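Local coordinates for protein putative fimbrial subunit (Corynebacterium diphtheriae, PDB 4HSQ) that probably forms the shaft of a cell-surface pilus as its major pilin, built of CnaA/CnaB-type domains stiffened by Lys-Asn isopeptide bonds and binding calcium, at residues Asn16-Tyr21 with Glu106-Glu111; Val10-Gln15 with Val142-Gly147; Asp48-Phe53 with Gly113-Leu118; Phe168-Cys173 with Gly182-Asp187. All blocks are in the same frame, centred on the assembly; numbering follows the deposited sequence.

Interaction 1: Asn16-Tyr21 with Glu106-Glu111; sequences NIQDAY and EVKRKE
Val107 CG2 sits over one face of the Tyr21 ring, 3.6 Å from the ring centroid and 15° off its normal, a CH-pi contact displaced toward the rim. Two backbone bonds fix this pair: Tyr21 N gives its proton to Val107 O at 2.8 Å, and Val107 N returns one to Tyr21 O, both nearly along the C=O axis, as in an antiparallel hydrogen-bonded pair. Tyr21 takes the crowded first torsion, CG between backbone N and carbonyl carbon (chi1 71°), and its hydroxyl is hydrogen-bonded to that of Tyr23. On the other face of the sheet, Ala20 CB rests against Glu106 CD at 3.6 Å, where the carboxylate continues to a salt bridge with Lys55. Farther along, the strands part around a type II turn from Asn16 to Asp19. Gln18 N still reaches Arg109 O (2.9 Å). The Gln18 side chain, bent at chi2, crosses Lys108 at about a right angle, OE1 3.6 Å from Lys108 CD, and NE2 donates to a water that donates to Lys110 O. Ile17 CD1 lies 3.5 Å from CD of the extended Arg109 chain. A second water bridges the separated backbones, accepting from Arg109 N and donating to Asn16 O and Asp19 O. Second-shell bonds position these parts: Asp19 N to Asn16 O closes the turn, Asp19 OD2 braces it by accepting from Asn16 N, and Arg109 NE bonds Glu111 O (3.0 Å). The arrangement is a type II turn leading into an inner strand, 20-28, which pairs antiparallel with 100-109 in the five-stranded sheet of the Sgo0707 N2-type domain.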
loop_
_atom_site.group_PDB
_atom_site.type_symbol
_atom_site.label_atom_id
_atom_site.label_comp_id
_atom_site.label_asym_id
_atom_site.label_seq_id
_atom_site.Cartn_x
_atom_site.Cartn_y
_atom_site.Cartn_z
ATOM N N ASN A 16 5.600 -0.530 -0.673
ATOM C CA ASN A 16 5.361 -1.897 -0.244
ATOM C C ASN A 16 4.780 -1.931 1.193
ATOM O O ASN A 16 4.362 -0.902 1.724
ATOM C CB ASN A 16 6.673 -2.683 -0.390
ATOM C CG ASN A 16 7.099 -2.718 -1.857
ATOM O OD1 ASN A 16 6.314 -3.015 -2.766
ATOM N ND2 ASN A 16 8.330 -2.403 -2.140
ATOM N N ILE A 17 4.684 -3.116 1.798
ATOM C CA ILE A 17 4.167 -3.183 3.163
ATOM C C ILE A 17 5.092 -2.355 4.090
ATOM O O ILE A 17 6.311 -2.426 3.948
ATOM C CB ILE A 17 4.051 -4.661 3.621
ATOM C CG1 ILE A 17 2.922 -5.420 2.883
ATOM C CG2 ILE A 17 3.999 -4.831 5.150
ATOM C CD1 ILE A 17 1.626 -4.815 2.799
ATOM N N GLN A 18 4.482 -1.546 4.972
ATOM C CA GLN A 18 5.126 -0.679 5.976
ATOM C C GLN A 18 5.788 0.577 5.338
ATOM O O GLN A 18 6.441 1.352 6.031
ATOM C CB GLN A 18 6.090 -1.471 6.886
ATOM C CG GLN A 18 5.319 -2.392 7.873
ATOM C CD GLN A 18 4.515 -1.623 8.926
ATOM O OE1 GLN A 18 4.514 -0.398 8.968
ATOM N NE2 GLN A 18 3.859 -2.324 9.838
ATOM N N ASP A 19 5.581 0.788 4.031
ATOM C CA ASP A 19 5.985 2.009 3.350
ATOM C C ASP A 19 4.826 2.980 3.445
ATOM O O ASP A 19 3.682 2.604 3.163
ATOM C CB ASP A 19 6.374 1.768 1.891
ATOM C CG ASP A 19 7.672 1.010 1.705
ATOM O OD1 ASP A 19 8.573 1.135 2.579
ATOM O OD2 ASP A 19 7.821 0.336 0.660
ATOM N N ALA A 20 5.104 4.220 3.833
ATOM C CA ALA A 20 4.033 5.218 3.950
ATOM C C ALA A 20 3.424 5.544 2.599
ATOM O O ALA A 20 4.150 5.697 1.608
ATOM C CB ALA A 20 4.575 6.490 4.580
ATOM N N TYR A 21 2.097 5.681 2.553
ATOM C CA TYR A 21 1.442 6.137 1.318
ATOM C C TYR A 21 0.279 7.022 1.713
ATOM O O TYR A 21 -0.012 7.131 2.901
ATOM C CB TYR A 21 1.068 5.006 0.358
ATOM C CG TYR A 21 -0.075 4.109 0.776
ATOM C CD1 TYR A 21 -1.392 4.423 0.434
ATOM C CD2 TYR A 21 0.163 2.892 1.404
ATOM C CE1 TYR A 21 -2.444 3.567 0.751
ATOM C CE2 TYR A 21 -0.885 2.031 1.736
ATOM C CZ TYR A 21 -2.185 2.372 1.400
ATOM O OH TYR A 21 -3.238 1.552 1.720
ATOM N N GLU A 106 -1.662 10.188 5.667
ATOM C CA GLU A 106 -0.715 9.129 5.451
ATOM C C GLU A 106 -1.025 7.900 6.268
ATOM O O GLU A 106 -1.414 7.994 7.433
ATOM C CB GLU A 106 0.653 9.699 5.800
ATOM C CG GLU A 106 1.842 8.801 5.539
ATOM C CD GLU A 106 3.083 9.433 6.135
ATOM O OE1 GLU A 106 3.556 10.450 5.582
ATOM O OE2 GLU A 106 3.541 8.954 7.193
ATOM N N VAL A 107 -0.815 6.725 5.641
ATOM C CA VAL A 107 -1.009 5.402 6.249
ATOM C C VAL A 107 0.156 4.494 5.902
ATOM O O VAL A 107 0.926 4.784 4.962
ATOM C CB VAL A 107 -2.361 4.746 5.770
ATOM C CG1 VAL A 107 -3.586 5.529 6.258
ATOM C CG2 VAL A 107 -2.402 4.546 4.248
ATOM N N LYS A 108 0.227 3.348 6.583
ATOM C CA LYS A 108 1.130 2.243 6.263
ATOM C C LYS A 108 0.312 0.988 6.295
ATOM O O LYS A 108 -0.435 0.783 7.253
ATOM C CB LYS A 108 2.324 2.095 7.229
ATOM C CG LYS A 108 3.336 3.251 7.119
ATOM C CD LYS A 108 4.476 3.109 8.144
ATOM C CE LYS A 108 5.393 4.323 8.052
ATOM N NZ LYS A 108 6.505 4.272 9.051
ATOM N N ARG A 109 0.480 0.127 5.294
ATOM C CA ARG A 109 -0.205 -1.166 5.301
ATOM C C ARG A 109 0.683 -2.135 6.073
ATOM O O ARG A 109 1.831 -2.338 5.684
ATOM C CB ARG A 109 -0.489 -1.646 3.878
ATOM C CG ARG A 109 -1.288 -2.938 3.860
ATOM C CD ARG A 109 -1.529 -3.319 2.425
ATOM N NE ARG A 109 -2.215 -4.596 2.291
ATOM C CZ ARG A 109 -2.887 -4.937 1.200
ATOM N NH1 ARG A 109 -2.969 -4.097 0.181
ATOM N NH2 ARG A 109 -3.507 -6.110 1.133
ATOM N N LYS A 110 0.168 -2.719 7.174
ATOM C CA LYS A 110 0.977 -3.565 8.065
ATOM C C LYS A 110 1.273 -4.927 7.500
ATOM O O LYS A 110 2.236 -5.575 7.918
ATOM C CB LYS A 110 0.241 -3.819 9.413
ATOM C CG LYS A 110 -0.166 -2.619 10.198
ATOM C CD LYS A 110 -0.877 -3.077 11.476
ATOM C CE LYS A 110 -2.372 -2.985 11.356
ATOM N NZ LYS A 110 -3.049 -3.406 12.609
ATOM N N GLU A 111 0.373 -5.421 6.649
ATOM C CA GLU A 111 0.487 -6.760 6.087
ATOM C C GLU A 111 -0.416 -6.929 4.906
ATOM O O GLU A 111 -1.346 -6.144 4.726
ATOM C CB GLU A 111 0.057 -7.802 7.163
ATOM C CG GLU A 111 -1.385 -7.657 7.616
ATOM C CD GLU A 111 -1.880 -8.727 8.569
ATOM O OE1 GLU A 111 -1.357 -9.867 8.533
ATOM O OE2 GLU A 111 -2.840 -8.432 9.317
HETATM O O HOH W 1 2.212 0.399 3.120
HETATM O O HOH W 2 4.053 -5.055 9.615
#

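Interaction 2: Val10-Gln15 with Val142-Gly147; sequences VKDADQ and VVTYHG
Asp12 OD2 is gripped twice within this contact: Thr144 OG1 donates to its anti lone pair at 2.8 Å, and a water donates to it at 2.6 Å. That water gives its other proton to Val143 O, so the carboxylate is tied to two successive residues of strand 142-155. The other oxygen, OD1, accepts from Asp212 N and His206 NE2, which would favour a charged carboxylate in this buried place. Asp12 and Thr144 meet tip to tip; Thr144 OG1 stands beside its backbone N (chi1 -58°), while CG2 also brushes Asp12 OD2. A type II turn from Asp12 to Gln15 brings a second acceptor forward, and His146 NE2 donates to Gln15 O at 2.8 Å, the oxygen lying near the ring plane and the donor in the carbonyl plane. This bond places the proton on NE2, and the ring also packs edge-to-face with His206. At the other end, Val10 and Val142 slide past one another, CG1 of Val10 being 4.0 Å from CB of Val142, and Val10 CG2 leans on Thr144 OG1. Facing elements of two sheets, strand 7-11 with its following turn and strand 142-155, thus meet as in a beta-sandwich, valine packing at one end and polar bonds at the other.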
loop_
_atom_site.group_PDB
_atom_site.type_symbol
_atom_site.label_atom_id
_atom_site.label_comp_id
_atom_site.label_asym_id
_atom_site.label_seq_id
_atom_site.Cartn_x
_atom_site.Cartn_y
_atom_site.Cartn_z
ATOM N N VAL A 10 -5.783 7.727 -4.182
ATOM C CA VAL A 10 -4.725 7.054 -3.438
ATOM C C VAL A 10 -3.441 7.200 -4.220
ATOM O O VAL A 10 -3.429 7.065 -5.443
ATOM C CB VAL A 10 -5.033 5.565 -3.121
ATOM C CG1 VAL A 10 -5.259 4.728 -4.398
ATOM C CG2 VAL A 10 -3.921 4.933 -2.260
ATOM N N LYS A 11 -2.377 7.549 -3.510
ATOM C CA LYS A 11 -1.054 7.614 -4.090
ATOM C C LYS A 11 -0.234 6.553 -3.382
ATOM O O LYS A 11 0.149 6.750 -2.239
ATOM C CB LYS A 11 -0.424 9.010 -3.937
ATOM C CG LYS A 11 0.834 9.116 -4.776
ATOM C CD LYS A 11 0.442 9.377 -6.254
ATOM C CE LYS A 11 1.620 9.353 -7.201
ATOM N NZ LYS A 11 2.355 8.042 -7.165
ATOM N N ASP A 12 -0.037 5.409 -4.038
ATOM C CA ASP A 12 0.632 4.257 -3.434
ATOM C C ASP A 12 1.691 3.609 -4.340
ATOM O O ASP A 12 2.283 2.612 -3.916
ATOM C CB ASP A 12 -0.431 3.185 -3.083
ATOM C CG ASP A 12 -1.275 2.680 -4.265
ATOM O OD1 ASP A 12 -0.746 2.593 -5.389
ATOM O OD2 ASP A 12 -2.447 2.352 -4.053
ATOM N N ALA A 13 1.915 4.115 -5.578
ATOM C CA ALA A 13 2.878 3.457 -6.497
ATOM C C ALA A 13 4.231 3.188 -5.833
ATOM O O ALA A 13 4.810 4.053 -5.157
ATOM C CB ALA A 13 3.079 4.258 -7.781
ATOM N N ASP A 14 4.668 1.942 -5.963
ATOM C CA ASP A 14 5.924 1.367 -5.474
ATOM C C ASP A 14 6.026 1.307 -3.952
ATOM O O ASP A 14 7.069 0.934 -3.433
ATOM C CB ASP A 14 7.142 2.127 -6.047
ATOM C CG ASP A 14 7.186 2.174 -7.571
ATOM O OD1 ASP A 14 7.048 1.101 -8.212
ATOM O OD2 ASP A 14 7.327 3.271 -8.118
ATOM N N GLN A 15 4.959 1.591 -3.231
ATOM C CA GLN A 15 5.039 1.559 -1.766
ATOM C C GLN A 15 4.660 0.166 -1.316
ATOM O O GLN A 15 3.542 -0.287 -1.558
ATOM C CB GLN A 15 4.131 2.648 -1.142
ATOM C CG GLN A 15 4.487 4.097 -1.615
ATOM C CD GLN A 15 5.995 4.329 -1.615
ATOM O OE1 GLN A 15 6.662 4.197 -0.602
ATOM N NE2 GLN A 15 6.575 4.561 -2.774
ATOM N N VAL A 142 -11.512 3.390 -3.637
ATOM C CA VAL A 142 -10.213 3.195 -4.283
ATOM C C VAL A 142 -9.648 1.913 -3.751
ATOM O O VAL A 142 -10.049 1.458 -2.685
ATOM C CB VAL A 142 -9.210 4.375 -4.119
ATOM C CG1 VAL A 142 -9.690 5.600 -4.876
ATOM C CG2 VAL A 142 -8.924 4.703 -2.643
ATOM N N VAL A 143 -8.753 1.303 -4.498
ATOM C CA VAL A 143 -8.209 0.021 -4.082
ATOM C C VAL A 143 -6.700 0.049 -4.240
ATOM O O VAL A 143 -6.183 0.605 -5.209
ATOM C CB VAL A 143 -8.861 -1.152 -4.889
ATOM C CG1 VAL A 143 -8.496 -2.499 -4.293
ATOM C CG2 VAL A 143 -10.387 -1.015 -4.962
ATOM N N THR A 144 -6.018 -0.619 -3.309
ATOM C CA THR A 144 -4.556 -0.803 -3.287
ATOM C C THR A 144 -4.306 -2.286 -3.153
ATOM O O THR A 144 -4.865 -2.909 -2.249
ATOM C CB THR A 144 -3.954 -0.024 -2.105
ATOM O OG1 THR A 144 -4.302 1.358 -2.251
ATOM C CG2 THR A 144 -2.442 -0.183 -2.019
ATOM N N TYR A 145 -3.408 -2.838 -3.973
ATOM C CA TYR A 145 -3.128 -4.272 -3.938
ATOM C C TYR A 145 -1.700 -4.588 -3.555
ATOM O O TYR A 145 -0.758 -4.026 -4.121
ATOM C CB TYR A 145 -3.370 -4.909 -5.311
ATOM C CG TYR A 145 -4.782 -4.840 -5.833
ATOM C CD1 TYR A 145 -5.665 -5.907 -5.660
ATOM C CD2 TYR A 145 -5.240 -3.714 -6.510
ATOM C CE1 TYR A 145 -6.956 -5.876 -6.212
ATOM C CE2 TYR A 145 -6.521 -3.680 -7.078
ATOM C CZ TYR A 145 -7.378 -4.755 -6.906
ATOM O OH TYR A 145 -8.641 -4.698 -7.437
ATOM N N HIS A 146 -1.547 -5.540 -2.643
ATOM C CA HIS A 146 -0.244 -6.052 -2.212
ATOM C C HIS A 146 -0.318 -7.535 -2.163
ATOM O O HIS A 146 -1.370 -8.060 -1.828
ATOM C CB HIS A 146 0.184 -5.505 -0.833
ATOM C CG HIS A 146 0.577 -4.051 -0.834
ATOM N ND1 HIS A 146 -0.373 -3.051 -0.781
ATOM C CD2 HIS A 146 1.812 -3.482 -0.852
ATOM C CE1 HIS A 146 0.301 -1.912 -0.780
ATOM N NE2 HIS A 146 1.620 -2.124 -0.825
ATOM N N GLY A 147 0.804 -8.209 -2.378
ATOM C CA GLY A 147 0.820 -9.664 -2.293
ATOM C C GLY A 147 2.055 -10.149 -1.586
ATOM O O GLY A 147 3.005 -9.386 -1.371
HETATM O O HOH W 3 -3.719 1.403 -6.138
#

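Interaction 3: Asp48-Phe53 with Gly113-Leu118; sequences DKRLDF and GNTTEL
Arg50 CB, at the third position of a type I turn from Asp48 to Leu51, starts 3.9 Å from Leu118 CD1. The chain then runs out to CD, which passes 3.9 Å from Gly113 CA; a side chain on Gly113 would collide with CD there, and its backbone angles also suit glycine. A bend at chi3 (-70°) swings the guanidinium back alongside Asp48. NE meets Asp48 OD2 almost straight at 2.9 Å, and NH2 meets Asp48 OD1, a side-on, two-nitrogen salt bridge that approaches the carboxylate from above its plane. Asp48 OD2 also accepts from Arg50 N with its anti lone pair, an Asx turn, so one oxygen holds both the backbone and the side chain of the same arginine. At the tip, NH2 donates to a lone pair of Glu117 O at 2.9 Å. NH1 donates to Thr115 OG1 at 3.2 Å and, weakly, to Thr115 O, and it is also hydrogen-bonded to Val112 O, just before the segment. Thr115 OG1 gives its own proton to Glu117 O, which thus accepts from two donors. Thr115 N is buried here without a partner in the model. Leu118 CD1 lies over one face of the guanidinium and touches Leu51 CD2 at 3.7 Å, while Leu118 CG rests on Asp48 CG. The tip lies close to another cation, Arg109 NH2, and Asp48 probably offsets part of that repulsion. The chemistry is that of an arginine whose guanidinium, oriented by Asp48 of its own turn, pins the 113-117 loop and strand start to the turn that leads into strand 51-61.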
loop_
_atom_site.group_PDB
_atom_site.type_symbol
_atom_site.label_atom_id
_atom_site.label_comp_id
_atom_site.label_asym_id
_atom_site.label_seq_id
_atom_site.Cartn_x
_atom_site.Cartn_y
_atom_site.Cartn_z
ATOM N N ASP A 48 -9.304 0.371 6.632
ATOM C CA ASP A 48 -9.133 -1.086 6.661
ATOM C C ASP A 48 -8.230 -1.412 7.859
ATOM O O ASP A 48 -7.275 -0.671 8.152
ATOM C CB ASP A 48 -8.531 -1.584 5.330
ATOM C CG ASP A 48 -8.365 -3.087 5.267
ATOM O OD1 ASP A 48 -9.131 -3.737 4.533
ATOM O OD2 ASP A 48 -7.471 -3.616 5.961
ATOM N N LYS A 49 -8.568 -2.493 8.579
ATOM C CA LYS A 49 -7.868 -2.910 9.796
ATOM C C LYS A 49 -6.371 -3.210 9.575
ATOM O O LYS A 49 -5.602 -3.144 10.524
ATOM C CB LYS A 49 -8.570 -4.111 10.444
ATOM C CG LYS A 49 -9.987 -3.799 10.994
ATOM C CD LYS A 49 -10.064 -2.763 12.140
ATOM C CE LYS A 49 -9.957 -3.369 13.520
ATOM N NZ LYS A 49 -10.020 -2.333 14.586
ATOM N N ARG A 50 -5.946 -3.445 8.328
ATOM C CA ARG A 50 -4.538 -3.687 8.006
ATOM C C ARG A 50 -3.762 -2.364 7.910
ATOM O O ARG A 50 -2.551 -2.372 7.742
ATOM C CB ARG A 50 -4.431 -4.486 6.686
ATOM C CG ARG A 50 -4.994 -5.909 6.852
ATOM C CD ARG A 50 -5.164 -6.580 5.496
ATOM N NE ARG A 50 -6.267 -5.957 4.746
ATOM C CZ ARG A 50 -6.683 -6.361 3.554
ATOM N NH1 ARG A 50 -6.076 -7.363 2.941
ATOM N NH2 ARG A 50 -7.675 -5.725 2.938
ATOM N N LEU A 51 -4.453 -1.220 8.011
ATOM C CA LEU A 51 -3.733 0.056 7.932
ATOM C C LEU A 51 -3.457 0.606 9.282
ATOM O O LEU A 51 -4.289 0.475 10.165
ATOM C CB LEU A 51 -4.542 1.093 7.161
ATOM C CG LEU A 51 -4.842 0.789 5.680
ATOM C CD1 LEU A 51 -5.752 1.865 5.100
ATOM C CD2 LEU A 51 -3.528 0.617 4.873
ATOM N N ASP A 52 -2.283 1.257 9.430
ATOM C CA ASP A 52 -1.899 2.048 10.592
ATOM C C ASP A 52 -1.894 3.470 10.151
ATOM O O ASP A 52 -1.032 3.853 9.331
ATOM C CB ASP A 52 -0.492 1.683 11.111
ATOM C CG ASP A 52 -0.404 0.392 11.887
ATOM O OD1 ASP A 52 -1.400 0.030 12.561
ATOM O OD2 ASP A 52 0.685 -0.216 11.890
ATOM N N PHE A 53 -2.829 4.271 10.669
ATOM C CA PHE A 53 -2.856 5.697 10.366
ATOM C C PHE A 53 -1.561 6.339 10.894
ATOM O O PHE A 53 -1.151 6.022 12.011
ATOM C CB PHE A 53 -4.100 6.338 11.042
ATOM C CG PHE A 53 -4.086 7.840 11.039
ATOM C CD1 PHE A 53 -4.356 8.554 9.875
ATOM C CD2 PHE A 53 -3.792 8.550 12.200
ATOM C CE1 PHE A 53 -4.318 9.954 9.866
ATOM C CE2 PHE A 53 -3.785 9.950 12.199
ATOM C CZ PHE A 53 -4.049 10.643 11.030
ATOM N N GLY A 113 -2.394 -9.634 4.573
ATOM C CA GLY A 113 -3.658 -10.131 5.120
ATOM C C GLY A 113 -4.313 -11.163 4.214
ATOM O O GLY A 113 -3.636 -11.860 3.449
ATOM N N ASN A 114 -5.645 -11.252 4.272
ATOM C CA ASN A 114 -6.370 -12.332 3.580
ATOM C C ASN A 114 -6.849 -12.023 2.167
ATOM O O ASN A 114 -7.357 -12.923 1.497
ATOM C CB ASN A 114 -7.516 -12.824 4.462
ATOM C CG ASN A 114 -7.028 -13.586 5.690
ATOM O OD1 ASN A 114 -5.919 -14.139 5.734
ATOM N ND2 ASN A 114 -7.859 -13.652 6.714
ATOM N N THR A 115 -6.613 -10.791 1.666
ATOM C CA THR A 115 -6.916 -10.440 0.276
ATOM C C THR A 115 -5.773 -9.569 -0.208
ATOM O O THR A 115 -5.233 -8.776 0.578
ATOM C CB THR A 115 -8.286 -9.699 0.122
ATOM O OG1 THR A 115 -8.267 -8.488 0.891
ATOM C CG2 THR A 115 -9.511 -10.578 0.486
ATOM N N THR A 116 -5.481 -9.612 -1.498
ATOM C CA THR A 116 -4.479 -8.679 -2.021
ATOM C C THR A 116 -5.083 -7.288 -2.010
ATOM O O THR A 116 -4.377 -6.335 -1.698
ATOM C CB THR A 116 -4.026 -9.073 -3.428
ATOM O OG1 THR A 116 -5.173 -9.113 -4.283
ATOM C CG2 THR A 116 -3.296 -10.427 -3.452
ATOM N N GLU A 117 -6.413 -7.170 -2.291
ATOM C CA GLU A 117 -7.049 -5.850 -2.313
ATOM C C GLU A 117 -7.228 -5.248 -0.933
ATOM O O GLU A 117 -7.501 -5.950 0.025
ATOM C CB GLU A 117 -8.416 -5.863 -3.032
ATOM C CG GLU A 117 -9.543 -6.564 -2.288
ATOM C CD GLU A 117 -10.918 -6.413 -2.907
ATOM O OE1 GLU A 117 -11.038 -5.776 -3.977
ATOM O OE2 GLU A 117 -11.884 -6.945 -2.317
ATOM N N LEU A 118 -7.069 -3.929 -0.855
ATOM C CA LEU A 118 -7.350 -3.163 0.354
ATOM C C LEU A 118 -8.095 -1.941 -0.145
ATOM O O LEU A 118 -7.535 -1.125 -0.882
ATOM C CB LEU A 118 -6.057 -2.819 1.139
ATOM C CG LEU A 118 -6.249 -2.126 2.497
ATOM C CD1 LEU A 118 -5.043 -2.394 3.411
ATOM C CD2 LEU A 118 -6.444 -0.608 2.311
#

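Interaction 4: Phe168-Cys173 with Gly182-Asp187; sequences FELYQC and GPLTVD
Segment 182-187 crosses strand 168-173, the touching parts running 106° apart, and a single backbone bond joins them, Leu184 N to Leu170 O at 2.8 Å and nearly straight at 177°. A cis peptide before Pro183 turns the chain at this point, and Pro183 CA gives the same carbonyl a CA-H...O contact. Pro183 CA also stands over one face of the Tyr171 ring, 4.2 Å from its centroid, while ring atom CE1 lies 3.3 Å from Gly182 C. Gly182 has backbone angles suited to glycine, and a CB there would run into Tyr171 CD1. The tyrosine is steadied at its far end, where its OH donates to Glu169 OE1 at 2.9 Å, from above the carboxylate plane. Glu169 in turn lies beside the proline, its CD 3.7 Å from Pro183 CB. On the other flank Leu184 CD1 touches Leu170 CD2 and the CG of Gln172, and Leu170 CD2 also reaches Val186 CG2 at 4.0 Å; Leu170 and Val186 both pack on Leu205 and Trp192. A water accepts from Leu170 N and can donate to Leu184 O, bridging the two segments beside the direct bond. With strand 168-173 also tied by the Cys173-Cys224 disulfide, the chemistry implies an irregular loop held by shape, through proline, ring and aliphatic packing, with one strong backbone bond setting its position.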
loop_
_atom_site.group_PDB
_atom_site.type_symbol
_atom_site.label_atom_id
_atom_site.label_comp_id
_atom_site.label_asym_id
_atom_site.label_seq_id
_atom_site.Cartn_x
_atom_site.Cartn_y
_atom_site.Cartn_z
ATOM N N PHE A 168 19.076 -13.698 -0.140
ATOM C CA PHE A 168 18.563 -12.919 -1.252
ATOM C C PHE A 168 18.334 -11.460 -0.913
ATOM O O PHE A 168 17.898 -11.130 0.194
ATOM C CB PHE A 168 17.210 -13.502 -1.708
ATOM C CG PHE A 168 17.292 -14.827 -2.441
ATOM C CD1 PHE A 168 17.280 -14.873 -3.833
ATOM C CD2 PHE A 168 17.350 -16.025 -1.740
ATOM C CE1 PHE A 168 17.313 -16.108 -4.510
ATOM C CE2 PHE A 168 17.407 -17.252 -2.413
ATOM C CZ PHE A 168 17.384 -17.286 -3.791
ATOM N N GLU A 169 18.493 -10.617 -1.941
ATOM C CA GLU A 169 18.086 -9.217 -1.920
ATOM C C GLU A 169 16.931 -9.046 -2.916
ATOM O O GLU A 169 16.770 -9.874 -3.814
ATOM C CB GLU A 169 19.247 -8.301 -2.314
ATOM C CG GLU A 169 20.318 -8.214 -1.250
ATOM C CD GLU A 169 21.479 -7.372 -1.720
ATOM O OE1 GLU A 169 21.745 -7.348 -2.947
ATOM O OE2 GLU A 169 22.132 -6.745 -0.857
ATOM N N LEU A 170 16.206 -7.923 -2.810
ATOM C CA LEU A 170 15.097 -7.616 -3.692
ATOM C C LEU A 170 15.320 -6.293 -4.365
ATOM O O LEU A 170 15.720 -5.309 -3.717
ATOM C CB LEU A 170 13.810 -7.536 -2.852
ATOM C CG LEU A 170 12.530 -7.259 -3.639
ATOM C CD1 LEU A 170 12.101 -8.504 -4.421
ATOM C CD2 LEU A 170 11.434 -6.833 -2.697
ATOM N N TYR A 171 14.991 -6.243 -5.645
ATOM C CA TYR A 171 15.135 -5.032 -6.437
ATOM C C TYR A 171 13.929 -4.792 -7.283
ATOM O O TYR A 171 13.237 -5.735 -7.639
ATOM C CB TYR A 171 16.339 -5.211 -7.420
ATOM C CG TYR A 171 17.695 -5.227 -6.765
ATOM C CD1 TYR A 171 18.512 -4.099 -6.783
ATOM C CD2 TYR A 171 18.209 -6.397 -6.205
ATOM C CE1 TYR A 171 19.779 -4.112 -6.194
ATOM C CE2 TYR A 171 19.458 -6.410 -5.576
ATOM C CZ TYR A 171 20.244 -5.268 -5.586
ATOM O OH TYR A 171 21.501 -5.289 -5.015
ATOM N N GLN A 172 13.719 -3.538 -7.677
ATOM C CA GLN A 172 12.812 -3.189 -8.759
ATOM C C GLN A 172 13.646 -3.448 -10.008
ATOM O O GLN A 172 14.861 -3.255 -9.961
ATOM C CB GLN A 172 12.366 -1.720 -8.685
ATOM C CG GLN A 172 11.477 -1.385 -7.488
ATOM C CD GLN A 172 11.238 0.094 -7.301
ATOM O OE1 GLN A 172 11.615 0.948 -8.110
ATOM N NE2 GLN A 172 10.602 0.430 -6.212
ATOM N N CYS A 173 13.053 -3.902 -11.112
ATOM C CA CYS A 173 13.858 -4.115 -12.316
ATOM C C CYS A 173 12.993 -3.997 -13.548
ATOM O O CYS A 173 11.786 -4.182 -13.456
ATOM C CB CYS A 173 14.559 -5.481 -12.276
ATOM S SG CYS A 173 13.433 -6.910 -12.247
ATOM N N GLY A 182 17.261 -0.628 -5.556
ATOM C CA GLY A 182 17.497 -1.653 -4.548
ATOM C C GLY A 182 18.931 -1.702 -4.039
ATOM O O GLY A 182 19.783 -0.963 -4.532
ATOM N N PRO A 183 19.246 -2.586 -3.074
ATOM C CA PRO A 183 18.347 -3.568 -2.430
ATOM C C PRO A 183 17.257 -2.865 -1.624
ATOM O O PRO A 183 17.516 -1.929 -0.868
ATOM C CB PRO A 183 19.302 -4.407 -1.570
ATOM C CG PRO A 183 20.468 -3.489 -1.298
ATOM C CD PRO A 183 20.622 -2.682 -2.546
ATOM N N LEU A 184 16.011 -3.275 -1.867
ATOM C CA LEU A 184 14.840 -2.696 -1.228
ATOM C C LEU A 184 14.675 -3.140 0.216
ATOM O O LEU A 184 14.910 -4.294 0.544
ATOM C CB LEU A 184 13.576 -3.108 -2.008
ATOM C CG LEU A 184 13.443 -2.611 -3.455
ATOM C CD1 LEU A 184 12.164 -3.141 -4.084
ATOM C CD2 LEU A 184 13.451 -1.091 -3.519
ATOM N N THR A 185 14.239 -2.215 1.061
ATOM C CA THR A 185 13.891 -2.509 2.438
ATOM C C THR A 185 12.376 -2.679 2.478
ATOM O O THR A 185 11.619 -1.784 2.064
ATOM C CB THR A 185 14.390 -1.429 3.407
ATOM O OG1 THR A 185 15.815 -1.396 3.354
ATOM C CG2 THR A 185 13.921 -1.686 4.849
ATOM N N VAL A 186 11.943 -3.835 2.970
ATOM C CA VAL A 186 10.534 -4.163 3.113
ATOM C C VAL A 186 10.337 -4.562 4.563
ATOM O O VAL A 186 10.882 -5.587 5.005
ATOM C CB VAL A 186 10.017 -5.238 2.111
ATOM C CG1 VAL A 186 8.507 -5.446 2.269
ATOM C CG2 VAL A 186 10.356 -4.869 0.669
ATOM N N ASP A 187 9.559 -3.744 5.294
ATOM C CA ASP A 187 9.224 -3.911 6.716
ATOM C C ASP A 187 10.520 -4.124 7.556
ATOM O O ASP A 187 10.668 -5.147 8.210
ATOM C CB ASP A 187 8.196 -5.048 6.923
ATOM C CG ASP A 187 7.554 -5.084 8.317
ATOM O OD1 ASP A 187 7.964 -4.275 9.191
ATOM O OD2 ASP A 187 6.602 -5.873 8.513
HETATM O O HOH W 4 16.723 -6.200 -0.580
#

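Interactions 1, 2 and 3 lie in the adhesin-type domain and touch one another, whereas interaction 4 belongs to the prealbumin-like domain and meets only the first two. Interaction 2 is the buried one, relying on one bond between side chains and one from a ring to a backbone carbonyl. Interaction 1 joins two neighbouring inner strands by backbone bonds and water, and interaction 3, more exposed in part, uses an ion pair and a many-armed arginine. Strands 100-109 and 51-61 are sheet neighbours, linking 1 to 3, and strands 142-155 and 117-127 link 2 to 3. Interaction 4, partly buried, is mostly apolar; Asp187 packs against Gln18, and Gln172 against Asp14, across the domain boundary.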